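Local coordinates for protein vaginolysin (Gardnerella vaginalis, PDB 5IMY) that probably binds cholesterol in host cell membranes and lyses cells as a secreted toxin of the cholesterol-dependent cytolysin family, at residues A[109-117]-A[229-237]. Sequence-based numbering, arbitrary orientation.
Sequences ISANRAPIT and PADFFAPCT
The side chains of Arg-113 and Phe-232 run side by side and point the same way, with guanidinium and ring planes 59° apart. The arginine meets the ring at its edge and not over a face, with NH2 3.4 Å from Phe-232 CD1, so this is edge packing and no cation-pi stack. On the neighbouring residue, one face of the Phe-233 ring takes CB of Phe-232, while CB of Ala-111 sits at its edge, 3.9 Å from CD1. CD1 of Ile-116 comes to Phe-232 CE1 at an oblique angle.

The polar centre is a single backbone atom, Phe-232 O. NE of Arg-113 donates to it over 2.7 Å with the oxygen almost exactly in the guanidinium plane, and the amide N of Ala-114 donates over 2.6 Å; the two come from opposite faces of the carbonyl plane. The arginine can do this because its chain is bent at both chi2 (-70°) and chi3 (-61°), which curls it round so that NE reaches Phe-232 O. A water adds a third donor to Phe-232 O and also links Arg-113 NH2 with Ala-114 O. Two residues further on, Ala-234 N makes a weak and doubtful bond to Asn-112 O, whose placement is uncertain, and Arg-113 and Phe-233 form an isolated beta bridge.

The contact thus illustrates how two loops can be joined without a regular sheet: it ties the approach to strand 116-120 to the loop preceding helix 240-243, which the disulfide of Cys-236 with Cys-18 also links to the N-terminal region. Since Arg-113 NH2 also bonds Gly-92 O, the guanidinium spans two backbone carbonyls, and its positive charge would be expected to polarise the Phe-232 carbonyl, making the peptide N-H of Phe-233 a somewhat stronger donor.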
# COMPACT_ATOMS: atom_id res chain seq x y z
N ILE A 109 28.48 -15.67 41.94
CA ILE A 109 28.02 -16.31 43.16
C ILE A 109 29.27 -16.76 43.91
O ILE A 109 29.99 -17.66 43.46
CB ILE A 109 27.09 -17.50 42.88
CG1 ILE A 109 25.86 -17.04 42.10
CG2 ILE A 109 26.67 -18.16 44.19
CD1 ILE A 109 25.05 -18.18 41.52
N SER A 110 29.55 -16.12 45.04
CA SER A 110 30.68 -16.50 45.86
C SER A 110 30.35 -17.79 46.60
O SER A 110 29.34 -17.86 47.30
CB SER A 110 31.04 -15.39 46.85
OG SER A 110 30.42 -14.17 46.48
N ALA A 111 31.18 -18.80 46.42
CA ALA A 111 30.98 -20.09 47.08
C ALA A 111 32.25 -20.89 46.95
O ALA A 111 33.07 -20.65 46.06
CB ALA A 111 29.80 -20.85 46.48
N ASN A 112 32.42 -21.85 47.86
CA ASN A 112 33.56 -22.74 47.78
C ASN A 112 33.39 -23.65 46.57
O ASN A 112 32.46 -24.46 46.53
CB ASN A 112 33.69 -23.56 49.06
CG ASN A 112 33.80 -22.69 50.29
OD1 ASN A 112 34.27 -21.56 50.23
ND2 ASN A 112 33.36 -23.22 51.43
N ARG A 113 34.29 -23.52 45.60
CA ARG A 113 34.18 -24.22 44.33
C ARG A 113 35.04 -25.47 44.30
O ARG A 113 35.96 -25.64 45.10
CB ARG A 113 34.59 -23.29 43.18
CG ARG A 113 33.65 -22.12 42.96
CD ARG A 113 32.30 -22.57 42.42
NE ARG A 113 32.44 -23.23 41.12
CZ ARG A 113 32.57 -22.59 39.96
NH1 ARG A 113 32.57 -21.26 39.92
NH2 ARG A 113 32.69 -23.28 38.84
N ALA A 114 34.72 -26.35 43.37
CA ALA A 114 35.50 -27.54 43.08
C ALA A 114 36.32 -27.34 41.81
O ALA A 114 36.04 -26.43 41.02
CB ALA A 114 34.58 -28.75 42.90
N PRO A 115 37.35 -28.15 41.59
CA PRO A 115 38.07 -28.06 40.32
C PRO A 115 37.13 -28.26 39.14
O PRO A 115 36.08 -28.89 39.26
CB PRO A 115 39.10 -29.19 40.41
CG PRO A 115 39.30 -29.39 41.87
CD PRO A 115 37.96 -29.12 42.51
N ILE A 116 37.52 -27.71 37.99
CA ILE A 116 36.72 -27.78 36.78
C ILE A 116 37.64 -27.96 35.59
O ILE A 116 38.76 -27.44 35.57
CB ILE A 116 35.83 -26.52 36.63
CG1 ILE A 116 34.87 -26.67 35.45
CG2 ILE A 116 36.69 -25.27 36.46
CD1 ILE A 116 33.60 -25.87 35.61
N THR A 117 37.17 -28.71 34.60
CA THR A 117 37.96 -29.04 33.42
C THR A 117 37.47 -28.22 32.23
O THR A 117 36.28 -28.25 31.91
CB THR A 117 37.88 -30.53 33.09
OG1 THR A 117 38.42 -31.29 34.18
CG2 THR A 117 38.66 -30.86 31.82
N PRO A 229 25.10 -31.75 39.48
CA PRO A 229 25.08 -30.31 39.80
C PRO A 229 25.70 -29.99 41.15
O PRO A 229 26.31 -28.93 41.31
CB PRO A 229 23.59 -29.95 39.76
CG PRO A 229 22.88 -31.24 39.94
CD PRO A 229 23.74 -32.28 39.30
N ALA A 230 25.53 -30.86 42.14
CA ALA A 230 26.38 -30.77 43.32
C ALA A 230 27.82 -30.95 42.89
O ALA A 230 28.12 -31.67 41.94
CB ALA A 230 26.00 -31.82 44.37
N ASP A 231 28.73 -30.28 43.59
CA ASP A 231 30.04 -30.00 43.03
C ASP A 231 29.85 -29.03 41.87
O ASP A 231 28.73 -28.85 41.38
CB ASP A 231 30.75 -31.28 42.58
CG ASP A 231 30.81 -31.43 41.07
OD1 ASP A 231 31.54 -30.64 40.43
OD2 ASP A 231 30.14 -32.33 40.53
N PHE A 232 30.94 -28.45 41.39
CA PHE A 232 31.02 -27.02 41.11
C PHE A 232 31.48 -26.41 42.42
O PHE A 232 32.37 -25.56 42.45
CB PHE A 232 29.70 -26.36 40.68
CG PHE A 232 29.46 -26.34 39.20
CD1 PHE A 232 30.31 -25.65 38.35
CD2 PHE A 232 28.33 -26.95 38.66
CE1 PHE A 232 30.06 -25.61 36.98
CE2 PHE A 232 28.09 -26.91 37.30
CZ PHE A 232 28.95 -26.24 36.46
N PHE A 233 30.87 -26.88 43.51
CA PHE A 233 31.11 -26.41 44.86
C PHE A 233 31.95 -27.42 45.65
O PHE A 233 32.21 -28.54 45.20
CB PHE A 233 29.78 -26.18 45.58
CG PHE A 233 28.74 -25.50 44.74
CD1 PHE A 233 28.68 -24.13 44.69
CD2 PHE A 233 27.80 -26.25 44.03
CE1 PHE A 233 27.71 -23.49 43.93
CE2 PHE A 233 26.84 -25.62 43.28
CZ PHE A 233 26.79 -24.24 43.23
N ALA A 234 32.34 -27.01 46.85
CA ALA A 234 33.17 -27.82 47.74
C ALA A 234 32.43 -29.08 48.19
O ALA A 234 31.23 -29.22 47.91
CB ALA A 234 33.60 -27.00 48.95
N PRO A 235 33.10 -30.01 48.88
CA PRO A 235 32.43 -31.24 49.31
C PRO A 235 31.29 -31.09 50.31
O PRO A 235 30.22 -31.67 50.09
CB PRO A 235 33.59 -32.05 49.91
CG PRO A 235 34.76 -31.64 49.07
CD PRO A 235 34.56 -30.16 48.86
N CYS A 236 31.48 -30.36 51.42
CA CYS A 236 30.48 -30.29 52.49
C CYS A 236 29.76 -28.94 52.44
O CYS A 236 29.86 -28.11 53.34
CB CYS A 236 31.13 -30.54 53.85
SG CYS A 236 32.05 -32.12 53.96
N THR A 237 28.99 -28.77 51.36
CA THR A 237 28.55 -27.44 50.95
C THR A 237 27.20 -27.00 51.51
O THR A 237 26.95 -25.79 51.56
CB THR A 237 28.47 -27.35 49.43
OG1 THR A 237 28.13 -28.64 48.87
CG2 THR A 237 29.78 -26.87 48.88
O HOH W 1 33.82 -26.22 39.67